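Local coordinates for beta-fructofuranosidase (Bifidobacterium adolescentis, PDB 6NOB), which probably hydrolyses terminal, non-reducing beta-D-fructofuranoside residues from substrates such as sucrose, at residues Val289-Phe299 with Phe366-Pro377; Trp453-Arg461 with Ala602-Ala610. One frame throughout, in Å; residues are numbered along the deposited sequence.

Contact 1 (Val289-Phe299 with Phe366-Pro377); sequences VTATNLPVSEF and FGHQIARTYECP
The ring of Phe366 drives its edge into the face of Phe299, a T-shaped (edge-to-face) pair whose planes stand at 76° and whose centroids lie 5.1 Å apart. The edge is led by CE1 of Phe366, which stands 3.5 Å above the plane of the Phe299 ring, displaced from its centre toward the rim. CG1 of Val296 approaches CE2 of Phe366 obliquely at 4.0 Å; the same methyl also touches NE2 of Gln369, Val296 and Gln369 crossing at about a right angle. At the other end the contact is carried by small groups. The methyl CB of Ala291 sits 3.5 Å from CB of Tyr374 and 3.6 Å from CD of Pro377, filling the corner where the chain turns at Cys376; beyond it Val289 slides past Pro377 in the opposite direction. Between these apolar ends the join is polar. With OG1 opposite its own backbone N (chi1 -169°), Thr373 holds that oxygen 3.4 Å from OD1 of Asn293, a long, weak bond at best, as the one hydroxyl proton has another acceptor within reach. OG1 also lies 2.8 Å from a water; that water donates to Tyr374 O and, weakly, to Ala291 O. From strand 268-273, Arg268 forms a salt bridge with Glu375 and Asp269 accepts from Cys376 N, matching the RDP and EC motifs of family 32. Strand 285-295 is hydrogen-bonded within its own sheet to strands 268-273 and 337-347, whereas strand 374-375 pairs with strand 385-396, so the contact lies between adjacent blades of the family's propeller.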
loop_
_atom_site.group_PDB
_atom_site.type_symbol
_atom_site.label_atom_id
_atom_site.label_comp_id
_atom_site.label_asym_id
_atom_site.label_seq_id
_atom_site.Cartn_x
_atom_site.Cartn_y
_atom_site.Cartn_z
ATOM N N VAL A 289 -8.469 0.523 -15.871
ATOM C CA VAL A 289 -9.016 1.713 -15.228
ATOM C C VAL A 289 -7.859 2.608 -14.817
ATOM O O VAL A 289 -6.793 2.127 -14.411
ATOM C CB VAL A 289 -9.903 1.361 -14.017
ATOM C CG1 VAL A 289 -11.169 0.664 -14.473
ATOM C CG2 VAL A 289 -9.145 0.499 -13.023
ATOM N N THR A 290 -8.060 3.915 -14.943
ATOM C CA THR A 290 -7.092 4.903 -14.500
ATOM C C THR A 290 -7.817 5.943 -13.660
ATOM O O THR A 290 -9.022 6.162 -13.810
ATOM C CB THR A 290 -6.371 5.569 -15.685
ATOM O OG1 THR A 290 -7.292 5.765 -16.765
ATOM C CG2 THR A 290 -5.228 4.694 -16.170
ATOM N N ALA A 291 -7.071 6.576 -12.761
ATOM C CA ALA A 291 -7.620 7.553 -11.832
ATOM C C ALA A 291 -7.372 8.960 -12.368
ATOM O O ALA A 291 -6.222 9.341 -12.609
ATOM C CB ALA A 291 -6.996 7.387 -10.447
ATOM N N THR A 292 -8.445 9.724 -12.549
ATOM C CA THR A 292 -8.344 11.106 -13.005
ATOM C C THR A 292 -9.605 11.853 -12.577
ATOM O O THR A 292 -10.367 11.387 -11.724
ATOM C CB THR A 292 -8.133 11.176 -14.521
ATOM O OG1 THR A 292 -7.884 12.534 -14.903
ATOM C CG2 THR A 292 -9.360 10.666 -15.261
ATOM N N ASN A 293 -9.814 13.031 -13.166
ATOM C CA ASN A 293 -11.040 13.795 -12.992
ATOM C C ASN A 293 -11.476 14.321 -14.351
ATOM O O ASN A 293 -10.653 14.517 -15.248
ATOM C CB ASN A 293 -10.860 14.955 -11.995
ATOM C CG ASN A 293 -9.648 15.819 -12.312
ATOM O OD1 ASN A 293 -8.554 15.591 -11.795
ATOM N ND2 ASN A 293 -9.842 16.820 -13.166
ATOM N N LEU A 294 -12.776 14.541 -14.502
ATOM C CA LEU A 294 -13.325 15.006 -15.765
ATOM C C LEU A 294 -14.235 16.198 -15.528
ATOM O O LEU A 294 -14.773 16.366 -14.428
ATOM C CB LEU A 294 -14.105 13.885 -16.472
ATOM C CG LEU A 294 -13.253 12.735 -17.022
ATOM C CD1 LEU A 294 -14.125 11.594 -17.536
ATOM C CD2 LEU A 294 -12.318 13.234 -18.116
ATOM N N PRO A 295 -14.413 17.058 -16.532
ATOM C CA PRO A 295 -15.342 18.184 -16.377
ATOM C C PRO A 295 -16.762 17.688 -16.153
ATOM O O PRO A 295 -17.237 16.786 -16.846
ATOM C CB PRO A 295 -15.213 18.947 -17.703
ATOM C CG PRO A 295 -13.935 18.479 -18.309
ATOM C CD PRO A 295 -13.730 17.074 -17.837
ATOM N N VAL A 296 -17.443 18.292 -15.176
ATOM C CA VAL A 296 -18.822 17.912 -14.897
ATOM C C VAL A 296 -19.725 18.201 -16.087
ATOM O O VAL A 296 -20.811 17.619 -16.193
ATOM C CB VAL A 296 -19.336 18.618 -13.623
ATOM C CG1 VAL A 296 -18.454 18.271 -12.431
ATOM C CG2 VAL A 296 -19.408 20.124 -13.830
ATOM N N SER A 297 -19.297 19.081 -16.997
ATOM C CA SER A 297 -20.056 19.345 -18.213
ATOM C C SER A 297 -20.123 18.138 -19.141
ATOM O O SER A 297 -20.934 18.142 -20.073
ATOM C CB SER A 297 -19.453 20.541 -18.955
ATOM O OG SER A 297 -18.073 20.343 -19.206
ATOM N N GLU A 298 -19.301 17.115 -18.914
ATOM C CA GLU A 298 -19.410 15.861 -19.648
ATOM C C GLU A 298 -20.529 14.971 -19.125
ATOM O O GLU A 298 -20.693 13.850 -19.621
ATOM C CB GLU A 298 -18.080 15.097 -19.593
ATOM C CG GLU A 298 -16.937 15.772 -20.336
ATOM C CD GLU A 298 -15.749 14.848 -20.547
ATOM O OE1 GLU A 298 -14.720 15.308 -21.088
ATOM O OE2 GLU A 298 -15.844 13.660 -20.175
ATOM N N PHE A 299 -21.293 15.435 -18.140
ATOM C CA PHE A 299 -22.371 14.666 -17.543
ATOM C C PHE A 299 -23.628 15.524 -17.487
ATOM O O PHE A 299 -23.569 16.752 -17.588
ATOM C CB PHE A 299 -21.999 14.176 -16.134
ATOM C CG PHE A 299 -20.710 13.403 -16.079
ATOM C CD1 PHE A 299 -19.499 14.058 -15.910
ATOM C CD2 PHE A 299 -20.707 12.022 -16.193
ATOM C CE1 PHE A 299 -18.309 13.352 -15.858
ATOM C CE2 PHE A 299 -19.520 11.310 -16.143
ATOM C CZ PHE A 299 -18.320 11.978 -15.975
ATOM N N PHE A 366 -20.156 11.482 -8.248
ATOM C CA PHE A 366 -20.778 12.786 -8.054
ATOM C C PHE A 366 -21.226 13.005 -6.618
ATOM O O PHE A 366 -21.359 14.158 -6.194
ATOM C CB PHE A 366 -21.961 12.964 -9.006
ATOM C CG PHE A 366 -21.588 13.626 -10.298
ATOM C CD1 PHE A 366 -21.090 12.880 -11.355
ATOM C CD2 PHE A 366 -21.712 15.000 -10.451
ATOM C CE1 PHE A 366 -20.734 13.488 -12.545
ATOM C CE2 PHE A 366 -21.358 15.615 -11.636
ATOM C CZ PHE A 366 -20.870 14.858 -12.685
ATOM N N GLY A 367 -21.454 11.931 -5.859
ATOM C CA GLY A 367 -21.703 12.091 -4.438
ATOM C C GLY A 367 -20.534 12.727 -3.715
ATOM O O GLY A 367 -20.721 13.416 -2.708
ATOM N N HIS A 368 -19.322 12.522 -4.219
ATOM C CA HIS A 368 -18.110 13.099 -3.654
ATOM C C HIS A 368 -17.382 13.945 -4.691
ATOM O O HIS A 368 -16.156 13.898 -4.814
ATOM C CB HIS A 368 -17.200 12.007 -3.100
ATOM C CG HIS A 368 -17.843 11.176 -2.035
ATOM N ND1 HIS A 368 -18.280 9.886 -2.257
ATOM C CD2 HIS A 368 -18.141 11.457 -0.744
ATOM C CE1 HIS A 368 -18.811 9.408 -1.147
ATOM N NE2 HIS A 368 -18.739 10.341 -0.214
ATOM N N GLN A 369 -18.138 14.744 -5.446
ATOM C CA GLN A 369 -17.551 15.524 -6.527
ATOM C C GLN A 369 -16.636 16.635 -6.033
ATOM O O GLN A 369 -15.855 17.166 -6.831
ATOM C CB GLN A 369 -18.655 16.108 -7.407
ATOM C CG GLN A 369 -19.369 17.295 -6.816
ATOM C CD GLN A 369 -20.136 18.070 -7.866
ATOM O OE1 GLN A 369 -21.366 18.010 -7.925
ATOM N NE2 GLN A 369 -19.411 18.796 -8.708
ATOM N N ILE A 370 -16.702 17.002 -4.752
ATOM C CA ILE A 370 -15.771 18.001 -4.242
ATOM C C ILE A 370 -14.379 17.422 -4.024
ATOM O O ILE A 370 -13.418 18.187 -3.873
ATOM C CB ILE A 370 -16.288 18.640 -2.942
ATOM C CG1 ILE A 370 -16.496 17.580 -1.859
ATOM C CG2 ILE A 370 -17.579 19.400 -3.198
ATOM C CD1 ILE A 370 -16.902 18.163 -0.522
ATOM N N ALA A 371 -14.236 16.098 -4.000
ATOM C CA ALA A 371 -12.906 15.508 -3.943
ATOM C C ALA A 371 -12.127 15.868 -5.203
ATOM O O ALA A 371 -12.694 16.003 -6.291
ATOM C CB ALA A 371 -12.993 13.989 -3.787
ATOM N N ARG A 372 -10.811 16.034 -5.046
ATOM C CA ARG A 372 -9.988 16.503 -6.158
ATOM C C ARG A 372 -9.982 15.502 -7.306
ATOM O O ARG A 372 -10.256 15.859 -8.458
ATOM C CB ARG A 372 -8.558 16.772 -5.694
ATOM C CG ARG A 372 -7.635 17.144 -6.847
ATOM C CD ARG A 372 -6.171 17.028 -6.479
ATOM N NE ARG A 372 -5.311 17.366 -7.609
ATOM C CZ ARG A 372 -4.821 18.581 -7.832
ATOM N NH1 ARG A 372 -5.105 19.571 -6.997
ATOM N NH2 ARG A 372 -4.049 18.805 -8.886
ATOM N N THR A 373 -9.666 14.245 -7.011
ATOM C CA THR A 373 -9.464 13.238 -8.044
ATOM C C THR A 373 -9.369 11.876 -7.370
ATOM O O THR A 373 -9.303 11.770 -6.142
ATOM C CB THR A 373 -8.204 13.533 -8.869
ATOM O OG1 THR A 373 -8.170 12.689 -10.026
ATOM C CG2 THR A 373 -6.950 13.305 -8.038
ATOM N N TYR A 374 -9.376 10.832 -8.193
ATOM C CA TYR A 374 -9.199 9.475 -7.707
ATOM C C TYR A 374 -7.718 9.154 -7.544
ATOM O O TYR A 374 -6.847 9.780 -8.153
ATOM C CB TYR A 374 -9.828 8.468 -8.671
ATOM C CG TYR A 374 -11.265 8.106 -8.386
ATOM C CD1 TYR A 374 -11.649 7.610 -7.145
ATOM C CD2 TYR A 374 -12.238 8.240 -9.368
ATOM C CE1 TYR A 374 -12.967 7.270 -6.891
ATOM C CE2 TYR A 374 -13.556 7.902 -9.122
ATOM C CZ TYR A 374 -13.914 7.415 -7.884
ATOM O OH TYR A 374 -15.227 7.081 -7.641
ATOM N N GLU A 375 -7.444 8.155 -6.711
ATOM C CA GLU A 375 -6.131 7.538 -6.627
ATOM C C GLU A 375 -6.314 6.036 -6.452
ATOM O O GLU A 375 -7.241 5.594 -5.767
ATOM C CB GLU A 375 -5.298 8.119 -5.473
ATOM C CG GLU A 375 -4.619 9.442 -5.819
ATOM C CD GLU A 375 -3.531 9.831 -4.836
ATOM O OE1 GLU A 375 -3.762 9.725 -3.613
ATOM O OE2 GLU A 375 -2.442 10.246 -5.289
ATOM N N CYS A 376 -5.442 5.262 -7.099
ATOM C CA CYS A 376 -5.388 3.807 -6.993
ATOM C C CYS A 376 -6.740 3.154 -7.265
ATOM O O CYS A 376 -7.353 2.589 -6.351
ATOM C CB CYS A 376 -4.870 3.400 -5.611
ATOM S SG CYS A 376 -3.219 4.057 -5.241
ATOM N N PRO A 377 -7.229 3.196 -8.501
ATOM C CA PRO A 377 -8.508 2.560 -8.817
ATOM C C PRO A 377 -8.340 1.062 -9.036
ATOM O O PRO A 377 -7.232 0.536 -9.153
ATOM C CB PRO A 377 -8.927 3.260 -10.109
ATOM C CG PRO A 377 -7.624 3.533 -10.792
ATOM C CD PRO A 377 -6.632 3.838 -9.686
HETATM O O HOH W 1 -5.879 11.082 -10.482
#

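Contact 2 (Trp453-Arg461 with Ala602-Ala610)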
loop_
_atom_site.group_PDB
_atom_site.type_symbol
_atom_site.label_atom_id
_atom_site.label_comp_id
_atom_site.label_asym_id
_atom_site.label_seq_id
_atom_site.Cartn_x
_atom_site.Cartn_y
_atom_site.Cartn_z
ATOM N N TRP A 453 -1.908 0.160 1.970
ATOM C CA TRP A 453 -0.780 0.819 2.616
ATOM C C TRP A 453 -1.300 1.667 3.765
ATOM O O TRP A 453 -2.253 2.436 3.593
ATOM C CB TRP A 453 -0.003 1.686 1.619
ATOM C CG TRP A 453 0.833 2.784 2.246
ATOM C CD1 TRP A 453 1.792 2.640 3.208
ATOM C CD2 TRP A 453 0.792 4.185 1.931
ATOM N NE1 TRP A 453 2.342 3.862 3.516
ATOM C CE2 TRP A 453 1.745 4.826 2.747
ATOM C CE3 TRP A 453 0.040 4.957 1.040
ATOM C CZ2 TRP A 453 1.967 6.201 2.699
ATOM C CZ3 TRP A 453 0.257 6.322 0.997
ATOM C CH2 TRP A 453 1.215 6.931 1.818
ATOM N N PHE A 454 -0.682 1.522 4.934
ATOM C CA PHE A 454 -1.059 2.306 6.109
ATOM C C PHE A 454 -0.247 3.595 6.110
ATOM O O PHE A 454 0.929 3.604 6.485
ATOM C CB PHE A 454 -0.849 1.503 7.386
ATOM C CG PHE A 454 -1.967 0.553 7.684
ATOM C CD1 PHE A 454 -3.260 1.021 7.846
ATOM C CD2 PHE A 454 -1.731 -0.810 7.788
ATOM C CE1 PHE A 454 -4.299 0.150 8.113
ATOM C CE2 PHE A 454 -2.766 -1.687 8.054
ATOM C CZ PHE A 454 -4.052 -1.206 8.218
ATOM N N THR A 455 -0.874 4.685 5.674
ATOM C CA THR A 455 -0.272 6.006 5.756
ATOM C C THR A 455 -0.552 6.612 7.127
ATOM O O THR A 455 -1.557 6.299 7.773
ATOM C CB THR A 455 -0.795 6.921 4.643
ATOM O OG1 THR A 455 -0.144 8.197 4.720
ATOM C CG2 THR A 455 -2.300 7.106 4.742
ATOM N N ASP A 456 0.354 7.480 7.571
ATOM C CA ASP A 456 0.374 7.928 8.964
ATOM C C ASP A 456 -0.489 9.175 9.171
ATOM O O ASP A 456 -0.015 10.243 9.554
ATOM C CB ASP A 456 1.809 8.179 9.414
ATOM C CG ASP A 456 1.911 8.425 10.908
ATOM O OD1 ASP A 456 1.036 7.924 11.648
ATOM O OD2 ASP A 456 2.851 9.130 11.336
ATOM N N PHE A 457 -1.787 9.020 8.931
ATOM C CA PHE A 457 -2.730 10.062 9.325
ATOM C C PHE A 457 -2.845 10.186 10.847
ATOM O O PHE A 457 -2.982 11.308 11.351
ATOM C CB PHE A 457 -4.104 9.814 8.696
ATOM C CG PHE A 457 -4.124 9.963 7.198
ATOM C CD1 PHE A 457 -3.211 10.784 6.555
ATOM C CD2 PHE A 457 -5.059 9.283 6.433
ATOM C CE1 PHE A 457 -3.228 10.920 5.176
ATOM C CE2 PHE A 457 -5.080 9.416 5.054
ATOM C CZ PHE A 457 -4.165 10.234 4.426
ATOM N N PRO A 458 -2.805 9.092 11.621
ATOM C CA PRO A 458 -2.794 9.235 13.088
ATOM C C PRO A 458 -1.540 9.888 13.655
ATOM O O PRO A 458 -1.469 10.080 14.875
ATOM C CB PRO A 458 -2.916 7.784 13.582
ATOM C CG PRO A 458 -3.588 7.065 12.472
ATOM C CD PRO A 458 -3.043 7.689 11.228
ATOM N N GLU A 459 -0.551 10.223 12.823
ATOM C CA GLU A 459 0.676 10.884 13.270
ATOM C C GLU A 459 1.384 10.069 14.350
ATOM O O GLU A 459 1.805 10.592 15.384
ATOM C CB GLU A 459 0.388 12.308 13.756
ATOM C CG GLU A 459 -0.462 13.114 12.797
ATOM C CD GLU A 459 -0.543 14.582 13.171
ATOM O OE1 GLU A 459 0.048 14.978 14.200
ATOM O OE2 GLU A 459 -1.199 15.340 12.424
ATOM N N MET A 460 1.512 8.767 14.102
ATOM C CA MET A 460 2.158 7.862 15.040
ATOM C C MET A 460 3.626 7.613 14.719
ATOM O O MET A 460 4.315 6.967 15.515
ATOM C CB MET A 460 1.407 6.526 15.082
ATOM C CG MET A 460 0.109 6.582 15.868
ATOM S SD MET A 460 0.403 6.712 17.641
ATOM C CE MET A 460 -1.247 7.072 18.232
ATOM N N ARG A 461 4.119 8.112 13.590
ATOM C CA ARG A 461 5.491 7.875 13.165
ATOM C C ARG A 461 6.344 9.112 13.409
ATOM O O ARG A 461 5.911 10.240 13.158
ATOM C CB ARG A 461 5.538 7.486 11.686
ATOM C CG ARG A 461 4.822 6.180 11.380
ATOM C CD ARG A 461 4.794 5.893 9.889
ATOM N NE ARG A 461 4.242 4.573 9.600
ATOM C CZ ARG A 461 3.557 4.276 8.501
ATOM N NH1 ARG A 461 3.336 5.208 7.581
ATOM N NH2 ARG A 461 3.089 3.050 8.322
ATOM N N ALA A 602 -14.719 -3.582 8.106
ATOM C CA ALA A 602 -13.354 -3.673 8.605
ATOM C C ALA A 602 -12.869 -2.283 8.986
ATOM O O ALA A 602 -13.203 -1.300 8.319
ATOM C CB ALA A 602 -12.418 -4.285 7.560
ATOM N N GLY A 603 -12.086 -2.204 10.062
ATOM C CA GLY A 603 -11.554 -0.933 10.521
ATOM C C GLY A 603 -10.149 -1.045 11.074
ATOM O O GLY A 603 -9.864 -1.944 11.872
ATOM N N SER A 604 -9.266 -0.133 10.672
ATOM C CA SER A 604 -7.853 -0.256 11.006
ATOM C C SER A 604 -7.199 1.119 10.996
ATOM O O SER A 604 -7.688 2.056 10.357
ATOM C CB SER A 604 -7.137 -1.195 10.031
ATOM O OG SER A 604 -7.251 -0.731 8.700
ATOM N N MET A 605 -6.077 1.220 11.709
ATOM C CA MET A 605 -5.306 2.457 11.800
ATOM C C MET A 605 -4.011 2.183 12.549
ATOM O O MET A 605 -3.899 1.207 13.298
ATOM C CB MET A 605 -6.089 3.568 12.507
ATOM C CG MET A 605 -6.246 3.350 14.006
ATOM S SD MET A 605 -7.250 4.623 14.795
ATOM C CE MET A 605 -8.825 4.348 13.989
ATOM N N LEU A 606 -3.035 3.066 12.343
ATOM C CA LEU A 606 -1.805 3.021 13.120
ATOM C C LEU A 606 -2.065 3.490 14.545
ATOM O O LEU A 606 -2.774 4.474 14.771
ATOM C CB LEU A 606 -0.731 3.899 12.479
ATOM C CG LEU A 606 -0.310 3.588 11.042
ATOM C CD1 LEU A 606 0.780 4.551 10.598
ATOM C CD2 LEU A 606 0.154 2.148 10.918
ATOM N N PHE A 607 -1.486 2.778 15.510
ATOM C CA PHE A 607 -1.562 3.194 16.909
ATOM C C PHE A 607 -0.388 2.567 17.646
ATOM O O PHE A 607 -0.382 1.354 17.875
ATOM C CB PHE A 607 -2.886 2.785 17.540
ATOM C CG PHE A 607 -3.026 3.226 18.968
ATOM C CD1 PHE A 607 -2.619 2.402 20.006
ATOM C CD2 PHE A 607 -3.543 4.474 19.271
ATOM C CE1 PHE A 607 -2.736 2.813 21.320
ATOM C CE2 PHE A 607 -3.664 4.890 20.584
ATOM C CZ PHE A 607 -3.260 4.058 21.610
ATOM N N GLN A 608 0.583 3.390 18.035
ATOM C CA GLN A 608 1.793 2.904 18.695
ATOM C C GLN A 608 1.477 2.511 20.133
ATOM O O GLN A 608 1.360 3.364 21.015
ATOM C CB GLN A 608 2.887 3.966 18.649
ATOM C CG GLN A 608 4.210 3.505 19.233
ATOM C CD GLN A 608 4.788 2.316 18.488
ATOM O OE1 GLN A 608 5.158 2.423 17.318
ATOM N NE2 GLN A 608 4.867 1.173 19.163
ATOM N N GLY A 609 1.339 1.211 20.377
ATOM C CA GLY A 609 1.239 0.730 21.736
ATOM C C GLY A 609 2.580 0.755 22.439
ATOM O O GLY A 609 3.642 0.825 21.819
ATOM N N ALA A 610 2.528 0.707 23.767
ATOM C CA ALA A 610 3.752 0.730 24.557
ATOM C C ALA A 610 4.610 -0.492 24.250
ATOM O O ALA A 610 4.106 -1.564 23.901
ATOM C CB ALA A 610 3.422 0.782 26.048
HETATM O O HOH W 2 -3.333 4.744 9.840
HETATM O O HOH W 3 4.475 4.070 15.112
#
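The seam between the five-bladed propeller and the C-terminal beta-sandwich of family 32 enzymes runs through this contact, where Leu606, at the end of edge strand 601-606, inserts into the loop that follows propeller strand 448-454. CD1 of Leu606 lies over the centre of the Arg461 guanidinium, 3.5 Å from CZ, with the two side chains roughly perpendicular, and it also meets OD1 of Asp456. The other branch, CD2, rests 3.7 Å from CB of Phe454, and the Pro458 ring packs against Leu606 O. Farther along Phe454 the ring edge faces Ser604, whose OG lies in the ring plane 3.1 Å from CE1; this hydroxyl is hydrogen-bonded to Asp430 and Arg476. Met460 works at the opposite end. Bent at chi2 (-72°), its chain brings SD into line with the N-H of Gln608, a weak bond of 3.4 Å from N to SD but nearly straight at 174°. SD also makes an oblique Met-aromatic contact, 5.4 Å from the Phe607 centroid and 32° off the ring normal; separately, CE packs 3.6 Å from CD2 of Phe607. Within the loop, Asp456 takes the Met460 N-H on the syn lone pair of OD1, and Arg461 N donates to OD2 from above the carboxylate plane, 2.8 Å away. NH2 of Arg461, and weakly NH1, donate to Phe454 O, which limits rotation of the guanidinium; NH1 has a further weak bond to Asn469. The Asp456 and Arg461 bonds thus fix the loop's shape round Leu606. Polar links between 453-461 and 602-610 are few: the weak N-H...S bond and two waters, Thr455 O to Leu606 N and Met460 O to Gln608 OE1. Outside them, Ser604 and the Ala602 backbone, bonded to Phe431, add ties to the propeller.

How the contacts relate
From the N terminus, the chain first builds a small domain of two antiparallel sheets and then enters the propeller. Contact 1 closes a loop of 66 residues there, including strands 337-347 and 357-365 of one blade, and joins that blade to the next. Contact 2 opens only afterwards, so the two are in series and neither nest nor cross. Its loop of 140 residues leaves the propeller after strand 484-489, goes through much of the sandwich and returns along strand 601-606. The centres are about 27 Å apart and the nearest atoms about 7 Å, without touching: contact 1 joins blades within one domain, contact 2 joins two domains.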